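Local coordinates for protein RNA polymerase II subunit A C-terminal domain phosphatase SSU72 (Homo sapiens, PDB 4H3K) that dephosphorylates phosphoserine in the C-terminal domain of RNA polymerase II, and takes part in RNA processing, transcription termination and pre-mRNA polyadenylation, at residues S34-S39 with H103-N108; T79-M84 with R110-P115; P153-N158 with D187-I192. The protein carries 1 engineered substitution. One frame throughout, in Å; residues are numbered along the deposited sequence.

Contact 1: residues S34-S39 with H103-N108; sequences SNQNRS and HMLDRN. With PO4 (phosphate ion), chain F.
One asparagine nitrogen meets both oxygens of a single glutamine: Asn108 ND2 donates to the backbone O of Gln36 at 2.9 Å, and weakly to its side-chain OE1, 3.0 Å from the same ND2. The first bond is the sound one. Its N-H...O angle is 158°, and ND2 lies in the carbonyl plane on a lone pair, with the acceptor close to the asparagine's own amide plane. The two side chains cross at about a right angle, their amide planes 42° apart, and Gln36 brings OE1 back to this nitrogen by a bend at its second torsion (chi2 -69°). Beyond OE1 stands Leu105, whose CD2 is 3.4 Å from that oxygen.

The same backbone oxygen has further company: Met104 SD lies 3.5 Å from Gln36 O, and Arg107 approaches it edge-on with NH2. The rotation of the Asn108 amide is settled from its other end. Arg107 grips OD1 side-on, through NE (2.7 Å from Asn108 OD1) and NH2, with OD1 nearly in the guanidinium plane, while NH1 of this arginine forms a salt bridge with Glu41. Two arginine N-H groups on OD1 would probably polarise the amide and strengthen ND2 as a donor.

On its inner side the loop wraps a phosphate ion, probably taken from the crystallisation liquor. The backbone N atoms of Ser34, Gln36, Asn37 and Arg38 donate to it, and Arg38 adds NE, 2.6 Å from phosphate O3, and NH2 to O4. Ser33 N and Ser32 OG complete the ring, Ser32 occupying the cysteine position of the signature, probably the engineered substitution of this protein. Helix 101-109 thus holds the outer wall of a C-X5-R phosphate-binding loop, the P-loop of cysteine-based phosphatases.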
loop_
_atom_site.group_PDB
_atom_site.type_symbol
_atom_site.label_atom_id
_atom_site.label_comp_id
_atom_site.label_asym_id
_atom_site.label_seq_id
_atom_site.Cartn_x
_atom_site.Cartn_y
_atom_site.Cartn_z
ATOM N N SER B 34 23.378 -0.606 -4.366
ATOM C CA SER B 34 24.324 -0.800 -3.266
ATOM C C SER B 34 24.098 0.144 -2.078
ATOM O O SER B 34 24.783 0.012 -1.078
ATOM C CB SER B 34 25.746 -0.629 -3.787
ATOM O OG SER B 34 26.017 -1.619 -4.775
ATOM N N ASN B 35 23.144 1.082 -2.201
ATOM C CA ASN B 35 22.944 2.183 -1.214
ATOM C C ASN B 35 24.272 2.883 -0.906
ATOM O O ASN B 35 24.651 3.090 0.271
ATOM C CB ASN B 35 22.271 1.662 0.056
ATOM C CG ASN B 35 21.694 2.758 0.921
ATOM O OD1 ASN B 35 21.387 3.903 0.471
ATOM N ND2 ASN B 35 21.504 2.422 2.171
ATOM N N GLN B 36 24.975 3.255 -1.973
ATOM C CA GLN B 36 26.280 3.926 -1.826
ATOM C C GLN B 36 26.310 5.288 -2.512
ATOM O O GLN B 36 26.881 6.237 -1.979
ATOM C CB GLN B 36 27.371 3.080 -2.451
ATOM C CG GLN B 36 27.725 1.831 -1.655
ATOM C CD GLN B 36 28.428 2.195 -0.341
ATOM O OE1 GLN B 36 28.833 3.332 -0.144
ATOM N NE2 GLN B 36 28.546 1.234 0.559
ATOM N N ASN B 37 25.708 5.348 -3.709
ATOM C CA ASN B 37 25.908 6.464 -4.618
ATOM C C ASN B 37 24.594 7.181 -4.992
ATOM O O ASN B 37 24.306 8.219 -4.441
ATOM C CB ASN B 37 26.704 5.988 -5.858
ATOM C CG ASN B 37 26.926 7.096 -6.894
ATOM O OD1 ASN B 37 26.970 6.840 -8.106
ATOM N ND2 ASN B 37 27.082 8.306 -6.425
ATOM N N ARG B 38 23.807 6.628 -5.915
ATOM C CA ARG B 38 22.590 7.318 -6.369
ATOM C C ARG B 38 21.584 7.613 -5.243
ATOM O O ARG B 38 21.071 8.735 -5.119
ATOM C CB ARG B 38 21.972 6.549 -7.534
ATOM C CG ARG B 38 22.924 6.515 -8.733
ATOM C CD ARG B 38 22.550 5.403 -9.695
ATOM N NE ARG B 38 22.797 4.072 -9.115
ATOM C CZ ARG B 38 22.391 2.934 -9.663
ATOM N NH1 ARG B 38 21.713 2.957 -10.805
ATOM N NH2 ARG B 38 22.644 1.759 -9.070
ATOM N N SER B 39 21.334 6.626 -4.392
ATOM C CA SER B 39 20.363 6.796 -3.322
ATOM C C SER B 39 20.881 7.703 -2.206
ATOM O O SER B 39 20.101 8.407 -1.586
ATOM C CB SER B 39 19.893 5.422 -2.746
ATOM O OG SER B 39 21.028 4.634 -2.337
ATOM N N HIS B 103 35.767 10.139 -0.432
ATOM C CA HIS B 103 34.886 11.281 -0.170
ATOM C C HIS B 103 33.414 10.838 -0.088
ATOM O O HIS B 103 32.700 11.249 0.824
ATOM C CB HIS B 103 35.089 12.381 -1.226
ATOM C CG HIS B 103 34.292 13.630 -0.970
ATOM N ND1 HIS B 103 32.926 13.694 -1.154
ATOM C CD2 HIS B 103 34.667 14.864 -0.549
ATOM C CE1 HIS B 103 32.493 14.905 -0.850
ATOM N NE2 HIS B 103 33.529 15.635 -0.482
ATOM N N MET B 104 32.974 9.993 -1.031
ATOM C CA MET B 104 31.601 9.444 -1.027
ATOM C C MET B 104 31.325 8.673 0.262
ATOM O O MET B 104 30.299 8.882 0.906
ATOM C CB MET B 104 31.389 8.525 -2.223
ATOM C CG MET B 104 29.938 8.034 -2.399
ATOM S SD MET B 104 29.915 6.805 -3.709
ATOM C CE MET B 104 30.584 5.349 -2.890
ATOM N N LEU B 105 32.257 7.792 0.638
ATOM C CA LEU B 105 32.121 7.011 1.867
ATOM C C LEU B 105 32.032 7.871 3.125
ATOM O O LEU B 105 31.222 7.609 4.010
ATOM C CB LEU B 105 33.234 5.956 1.987
ATOM C CG LEU B 105 33.092 4.735 1.066
ATOM C CD1 LEU B 105 34.374 3.872 1.046
ATOM C CD2 LEU B 105 31.864 3.867 1.402
ATOM N N ASP B 106 32.873 8.904 3.180
ATOM C CA ASP B 106 32.850 9.897 4.251
ATOM C C ASP B 106 31.525 10.644 4.298
ATOM O O ASP B 106 30.946 10.816 5.370
ATOM C CB ASP B 106 33.994 10.892 4.058
ATOM C CG ASP B 106 34.077 11.896 5.176
ATOM O OD1 ASP B 106 34.356 11.484 6.318
ATOM O OD2 ASP B 106 33.854 13.096 4.915
ATOM N N ARG B 107 31.043 11.091 3.143
ATOM C CA ARG B 107 29.694 11.705 3.057
ATOM C C ARG B 107 28.629 10.739 3.634
ATOM O O ARG B 107 27.747 11.142 4.425
ATOM C CB ARG B 107 29.379 12.072 1.593
ATOM C CG ARG B 107 28.116 12.883 1.324
ATOM C CD ARG B 107 26.810 12.037 1.347
ATOM N NE ARG B 107 26.844 10.849 0.490
ATOM C CZ ARG B 107 26.862 10.865 -0.839
ATOM N NH1 ARG B 107 26.823 12.020 -1.505
ATOM N NH2 ARG B 107 26.893 9.718 -1.504
ATOM N N ASN B 108 28.735 9.464 3.245
ATOM C CA ASN B 108 27.757 8.452 3.620
ATOM C C ASN B 108 27.733 8.256 5.125
ATOM O O ASN B 108 26.666 8.212 5.740
ATOM C CB ASN B 108 28.026 7.111 2.888
ATOM C CG ASN B 108 27.692 7.171 1.385
ATOM O OD1 ASN B 108 27.128 8.147 0.913
ATOM N ND2 ASN B 108 28.069 6.128 0.634
HETATM P P PO4 F . 24.404 2.763 -5.934
HETATM O O1 PO4 F . 24.043 3.042 -4.507
HETATM O O2 PO4 F . 25.917 2.544 -6.084
HETATM O O3 PO4 F . 24.030 3.921 -6.838
HETATM O O4 PO4 F . 23.706 1.552 -6.483
#

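Contact 2: residues T79-M84 with R110-P115; sequences TTYDQM and RIKPRP
Tyr81 lies across the backbone of Lys112 to Pro115, and its backbone supplies the anchor: Tyr81 N donates to Pro113 O at 3.1 Å with an N-H...O angle of 159°. Thr80 OG1 adds a weak bond to the same oxygen. Tyr81 CB and CG both lie about 4.0 Å from Pro113 O. With CG anti to the carbonyl carbon (chi1 -66°), the ring runs out over the loop. At CD2 the ring turns its edge to Lys112 O, 3.2 Å from CD2 and near the ring plane; CE2 is 3.4 Å from the carbonyl carbon C of Arg114. Along the other margin, CD1 and CE1 pass Pro115 CD. This carbon lies over one face, 3.8 Å from the centroid of the Tyr81 ring and 17° off its normal, a CH-pi contact displaced toward the rim near CZ. At the tip, Tyr81 OH rests 3.3 Å from Pro115 CA and also touches CE of Lys112, whose NZ goes on to a salt bridge with Glu116. The hydroxyl bonds to Asn35 O. A leucine here would probably leave Asn35 O without its hydroxyl partner and Pro115 CD without an aromatic face.

Pro115 is held from the helix side too: the terminal methyl CE of Met84 reaches Pro115 CG at 4.0 Å. Thr79 O is 3.4 Å from Pro115 CD; the contact buries this oxygen, and it has no polar partner in the model.

The start of helix 81-98 is therefore seated on the loop that leads from helix 101-109 toward strand 127-130. Tyr81 also touches Met40 of helix 38-48 and Leu105 and Asn108 of helix 101-109, while Met84 and Pro115 reach Leu64 and Val62, respectively, of strand 62-64.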
loop_
_atom_site.group_PDB
_atom_site.type_symbol
_atom_site.label_atom_id
_atom_site.label_comp_id
_atom_site.label_asym_id
_atom_site.label_seq_id
_atom_site.Cartn_x
_atom_site.Cartn_y
_atom_site.Cartn_z
ATOM N N THR B 79 28.498 -4.441 6.554
ATOM C CA THR B 79 29.724 -3.675 6.696
ATOM C C THR B 79 29.450 -2.167 6.721
ATOM O O THR B 79 28.706 -1.637 5.913
ATOM C CB THR B 79 30.683 -3.983 5.542
ATOM O OG1 THR B 79 30.931 -5.394 5.475
ATOM C CG2 THR B 79 31.979 -3.246 5.706
ATOM N N THR B 80 30.080 -1.499 7.670
ATOM C CA THR B 80 29.973 -0.062 7.902
ATOM C C THR B 80 30.668 0.757 6.796
ATOM O O THR B 80 31.640 0.287 6.185
ATOM C CB THR B 80 30.556 0.187 9.338
ATOM O OG1 THR B 80 29.482 0.430 10.248
ATOM C CG2 THR B 80 31.524 1.296 9.411
ATOM N N TYR B 81 30.147 1.948 6.494
ATOM C CA TYR B 81 30.826 2.844 5.549
ATOM C C TYR B 81 32.264 3.131 5.998
ATOM O O TYR B 81 33.195 3.210 5.183
ATOM C CB TYR B 81 30.080 4.168 5.397
ATOM C CG TYR B 81 28.692 4.061 4.758
ATOM C CD1 TYR B 81 28.534 3.653 3.432
ATOM C CD2 TYR B 81 27.547 4.402 5.483
ATOM C CE1 TYR B 81 27.246 3.575 2.832
ATOM C CE2 TYR B 81 26.260 4.331 4.903
ATOM C CZ TYR B 81 26.123 3.917 3.583
ATOM O OH TYR B 81 24.868 3.868 3.033
ATOM N N ASP B 82 32.416 3.311 7.303
ATOM C CA ASP B 82 33.726 3.529 7.924
ATOM C C ASP B 82 34.663 2.333 7.716
ATOM O O ASP B 82 35.836 2.520 7.403
ATOM C CB ASP B 82 33.538 3.833 9.407
ATOM C CG ASP B 82 34.781 4.371 10.042
ATOM O OD1 ASP B 82 35.157 5.509 9.710
ATOM O OD2 ASP B 82 35.388 3.636 10.847
ATOM N N GLN B 83 34.157 1.111 7.861
ATOM C CA GLN B 83 34.979 -0.076 7.575
ATOM C C GLN B 83 35.410 -0.097 6.105
ATOM O O GLN B 83 36.565 -0.371 5.809
ATOM C CB GLN B 83 34.282 -1.382 7.994
ATOM C CG GLN B 83 34.122 -1.501 9.500
ATOM C CD GLN B 83 33.200 -2.628 9.930
ATOM O OE1 GLN B 83 32.087 -2.765 9.439
ATOM N NE2 GLN B 83 33.667 -3.443 10.872
ATOM N N MET B 84 34.500 0.261 5.196
ATOM C CA MET B 84 34.823 0.331 3.763
ATOM C C MET B 84 35.874 1.389 3.481
ATOM O O MET B 84 36.791 1.176 2.672
ATOM C CB MET B 84 33.575 0.609 2.913
ATOM C CG MET B 84 32.608 -0.532 2.859
ATOM S SD MET B 84 31.053 -0.004 2.109
ATOM C CE MET B 84 29.940 -1.124 2.954
ATOM N N ARG B 110 28.439 10.298 7.431
ATOM C CA ARG B 110 27.804 11.448 8.063
ATOM C C ARG B 110 26.295 11.396 7.983
ATOM O O ARG B 110 25.628 12.176 8.647
ATOM C CB ARG B 110 28.308 12.734 7.420
ATOM C CG ARG B 110 29.724 13.054 7.870
ATOM C CD ARG B 110 30.408 14.101 7.010
ATOM N NE ARG B 110 31.873 13.963 7.091
ATOM C CZ ARG B 110 32.612 14.262 8.165
ATOM N NH1 ARG B 110 32.047 14.716 9.278
ATOM N NH2 ARG B 110 33.930 14.104 8.132
ATOM N N ILE B 111 25.749 10.481 7.175
ATOM C CA ILE B 111 24.296 10.326 7.115
ATOM C C ILE B 111 23.802 9.202 8.036
ATOM O O ILE B 111 22.810 9.358 8.763
ATOM C CB ILE B 111 23.802 10.095 5.666
ATOM C CG1 ILE B 111 23.986 11.377 4.836
ATOM C CG2 ILE B 111 22.329 9.611 5.685
ATOM C CD1 ILE B 111 23.842 11.175 3.308
ATOM N N LYS B 112 24.489 8.062 7.982
ATOM C CA LYS B 112 24.076 6.884 8.715
ATOM C C LYS B 112 25.234 5.897 8.722
ATOM O O LYS B 112 26.136 6.007 7.903
ATOM C CB LYS B 112 22.813 6.267 8.076
ATOM C CG LYS B 112 23.039 5.684 6.694
ATOM C CD LYS B 112 21.698 5.301 6.054
ATOM C CE LYS B 112 21.902 4.466 4.808
ATOM N NZ LYS B 112 20.576 4.031 4.197
ATOM N N PRO B 113 25.222 4.933 9.649
ATOM C CA PRO B 113 26.463 4.155 9.795
ATOM C C PRO B 113 26.718 3.071 8.733
ATOM O O PRO B 113 27.880 2.754 8.452
ATOM C CB PRO B 113 26.335 3.547 11.191
ATOM C CG PRO B 113 24.885 3.483 11.453
ATOM C CD PRO B 113 24.251 4.639 10.720
ATOM N N ARG B 114 25.665 2.513 8.133
ATOM C CA ARG B 114 25.841 1.476 7.114
ATOM C C ARG B 114 24.756 1.470 6.040
ATOM O O ARG B 114 23.651 1.977 6.263
ATOM C CB ARG B 114 25.966 0.075 7.749
ATOM C CG ARG B 114 24.749 -0.363 8.520
ATOM C CD ARG B 114 24.797 -1.838 8.906
ATOM N NE ARG B 114 23.440 -2.281 9.223
ATOM C CZ ARG B 114 22.548 -2.752 8.340
ATOM N NH1 ARG B 114 22.847 -2.906 7.047
ATOM N NH2 ARG B 114 21.342 -3.094 8.763
ATOM N N PRO B 115 25.084 0.924 4.853
ATOM C CA PRO B 115 24.054 0.784 3.821
ATOM C C PRO B 115 22.948 -0.144 4.333
ATOM O O PRO B 115 23.221 -1.010 5.159
ATOM C CB PRO B 115 24.815 0.161 2.654
ATOM C CG PRO B 115 25.961 -0.565 3.276
ATOM C CD PRO B 115 26.376 0.361 4.417
#

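Contact 3: residues P153-N158 with D187-I192; sequences PVHVVN and DMENEI
Apolar contact comes first: Val157 CG2 meets Ile192 CD1 at 4.2 Å, and the methyl CG2 of Ile192 approaches CD2 of the His155 ring at 4.1 Å. The isoleucine covers both positions because its CG1 lies anti to the backbone N, sending CD1 toward Val157, while CG2 takes the other branch toward the histidine. The imidazole and the isoleucine run alongside each other, pointing opposite ways.

Along the strand successive residues face opposite sides of the sheet: Pro153, His155 and Val157 point from strand 153-159 toward helix 188-203, whereas Val154 and Val156 turn to helix 133-145 on the other face of the mixed sheet, so that helices cover both faces in a three-layer alpha/beta/alpha arrangement. The short strand and helix segments run nearly alongside, 27° apart in direction with their axes 10.9 Å from each other. His155 also meets the ring of His209 on strand 207-213, the antiparallel neighbour.

Polar contact is indirect. A water donates to Glu189 O at 2.8 Å and lies 3.4 Å from His155 NE2, a weak link. The carboxylate of Glu189 stands almost upright to the imidazole (planes 84° apart), with OE2 at the ring's edge beside CE1, but that approach is too tight in the model to be trusted in detail. At the start of the strand Pro153 CG makes a carbon-to-oxygen contact with Glu189 OE2 at 3.6 Å, the two side chains crossing at about a right angle. Glu189 OE1 forms a salt bridge with a basic side chain of another protein chain.

Capping is local to the helix: Asp187, the N-cap residue, accepts from Asn190 N through OD1 at 3.2 Å, with the donor above the carboxylate plane. Asp187 OD2 bonds to a polar side chain of the other protein.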
loop_
_atom_site.group_PDB
_atom_site.type_symbol
_atom_site.label_atom_id
_atom_site.label_comp_id
_atom_site.label_asym_id
_atom_site.label_seq_id
_atom_site.Cartn_x
_atom_site.Cartn_y
_atom_site.Cartn_z
ATOM N N PRO B 153 -1.958 2.264 -0.211
ATOM C CA PRO B 153 -1.042 2.212 -1.370
ATOM C C PRO B 153 0.251 2.949 -1.141
ATOM O O PRO B 153 0.291 3.920 -0.375
ATOM C CB PRO B 153 -1.835 2.867 -2.503
ATOM C CG PRO B 153 -2.843 3.764 -1.789
ATOM C CD PRO B 153 -3.208 2.983 -0.522
ATOM N N VAL B 154 1.320 2.432 -1.742
ATOM C CA VAL B 154 2.566 3.167 -1.848
ATOM C C VAL B 154 2.937 3.278 -3.337
ATOM O O VAL B 154 2.936 2.293 -4.068
ATOM C CB VAL B 154 3.740 2.612 -0.932
ATOM C CG1 VAL B 154 4.050 1.127 -1.205
ATOM C CG2 VAL B 154 5.015 3.473 -1.074
ATOM N N HIS B 155 3.196 4.504 -3.779
ATOM C CA HIS B 155 3.582 4.782 -5.159
ATOM C C HIS B 155 5.063 4.536 -5.349
ATOM O O HIS B 155 5.882 4.986 -4.529
ATOM C CB HIS B 155 3.176 6.228 -5.514
ATOM C CG HIS B 155 1.717 6.342 -5.801
ATOM N ND1 HIS B 155 0.761 6.271 -4.812
ATOM C CD2 HIS B 155 1.039 6.349 -6.978
ATOM C CE1 HIS B 155 -0.442 6.316 -5.361
ATOM N NE2 HIS B 155 -0.294 6.388 -6.675
ATOM N N VAL B 156 5.396 3.781 -6.398
ATOM C CA VAL B 156 6.769 3.449 -6.696
ATOM C C VAL B 156 7.075 4.007 -8.105
ATOM O O VAL B 156 6.370 3.702 -9.078
ATOM C CB VAL B 156 7.002 1.909 -6.681
ATOM C CG1 VAL B 156 8.474 1.606 -6.965
ATOM C CG2 VAL B 156 6.542 1.265 -5.334
ATOM N N VAL B 157 8.105 4.842 -8.188
ATOM C CA VAL B 157 8.462 5.504 -9.440
ATOM C C VAL B 157 9.924 5.216 -9.718
ATOM O O VAL B 157 10.778 5.336 -8.821
ATOM C CB VAL B 157 8.209 7.020 -9.387
ATOM C CG1 VAL B 157 8.727 7.726 -10.650
ATOM C CG2 VAL B 157 6.673 7.311 -9.150
ATOM N N ASN B 158 10.212 4.859 -10.966
ATOM C CA ASN B 158 11.598 4.676 -11.402
ATOM C C ASN B 158 12.106 5.815 -12.249
ATOM O O ASN B 158 11.361 6.314 -13.098
ATOM C CB ASN B 158 11.740 3.389 -12.221
ATOM C CG ASN B 158 13.178 3.063 -12.530
ATOM O OD1 ASN B 158 13.981 2.789 -11.622
ATOM N ND2 ASN B 158 13.530 3.120 -13.814
ATOM N N ASP B 187 -3.461 16.949 -4.535
ATOM C CA ASP B 187 -3.923 15.582 -4.384
ATOM C C ASP B 187 -2.910 14.703 -5.094
ATOM O O ASP B 187 -2.964 14.569 -6.324
ATOM C CB ASP B 187 -5.318 15.489 -5.027
ATOM C CG ASP B 187 -5.947 14.085 -4.946
ATOM O OD1 ASP B 187 -5.252 13.061 -4.770
ATOM O OD2 ASP B 187 -7.171 14.015 -5.074
ATOM N N MET B 188 -1.972 14.137 -4.330
ATOM C CA MET B 188 -0.848 13.430 -4.930
ATOM C C MET B 188 -1.307 12.266 -5.841
ATOM O O MET B 188 -0.878 12.149 -6.980
ATOM C CB MET B 188 0.122 12.900 -3.873
ATOM C CG MET B 188 1.118 11.908 -4.498
ATOM S SD MET B 188 2.306 11.079 -3.396
ATOM C CE MET B 188 1.381 11.034 -1.865
ATOM N N GLU B 189 -2.185 11.414 -5.343
ATOM C CA GLU B 189 -2.593 10.260 -6.156
ATOM C C GLU B 189 -3.305 10.657 -7.437
ATOM O O GLU B 189 -3.159 10.001 -8.459
ATOM C CB GLU B 189 -3.455 9.272 -5.348
ATOM C CG GLU B 189 -2.705 8.675 -4.165
ATOM C CD GLU B 189 -3.370 7.404 -3.686
ATOM O OE1 GLU B 189 -4.219 7.507 -2.785
ATOM O OE2 GLU B 189 -3.085 6.319 -4.245
ATOM N N ASN B 190 -4.079 11.724 -7.376
ATOM C CA ASN B 190 -4.835 12.145 -8.547
ATOM C C ASN B 190 -3.990 12.903 -9.599
ATOM O O ASN B 190 -4.338 12.897 -10.794
ATOM C CB ASN B 190 -6.035 12.993 -8.125
ATOM C CG ASN B 190 -7.056 13.160 -9.241
ATOM O OD1 ASN B 190 -7.488 14.293 -9.567
ATOM N ND2 ASN B 190 -7.460 12.063 -9.816
ATOM N N GLU B 191 -2.879 13.505 -9.171
ATOM C CA GLU B 191 -2.064 14.332 -10.086
ATOM C C GLU B 191 -0.673 13.792 -10.464
ATOM O O GLU B 191 0.003 14.336 -11.374
ATOM C CB GLU B 191 -1.875 15.729 -9.486
ATOM C CG GLU B 191 -3.188 16.493 -9.262
ATOM C CD GLU B 191 -2.957 17.749 -8.428
ATOM O OE1 GLU B 191 -1.840 18.342 -8.550
ATOM O OE2 GLU B 191 -3.871 18.115 -7.639
ATOM N N ILE B 192 -0.225 12.755 -9.767
ATOM C CA ILE B 192 1.148 12.265 -9.926
ATOM C C ILE B 192 1.405 11.796 -11.358
ATOM O O ILE B 192 2.457 12.078 -11.934
ATOM C CB ILE B 192 1.493 11.148 -8.899
ATOM C CG1 ILE B 192 2.987 10.794 -8.994
ATOM C CG2 ILE B 192 0.544 9.898 -9.065
ATOM C CD1 ILE B 192 3.517 9.858 -7.886
HETATM O O HOH W 1 -2.883 7.204 -8.729
#

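How the contacts relate
From the N terminus, the phosphate-binding loop at 34-39 comes first, and 79-84 opens the second contact before the first has closed. Contact 1 closes at 103-108, a loop including strands 52-57, 62-64 and 73-75 and helix 81-98; contact 2 closes just afterwards at 110-115. The two therefore cross, and they touch in space with centres about 9 Å apart, joining the active-site loop to helices 81-98 and 101-109 and the loop that follows. Contact 3 comes later in series: 153-158 with 187-192 spans helix 165-184 and ties helix 188-203 to the central sheet. Its centre lies about 27 Å from that of contact 1, across the chain's centre.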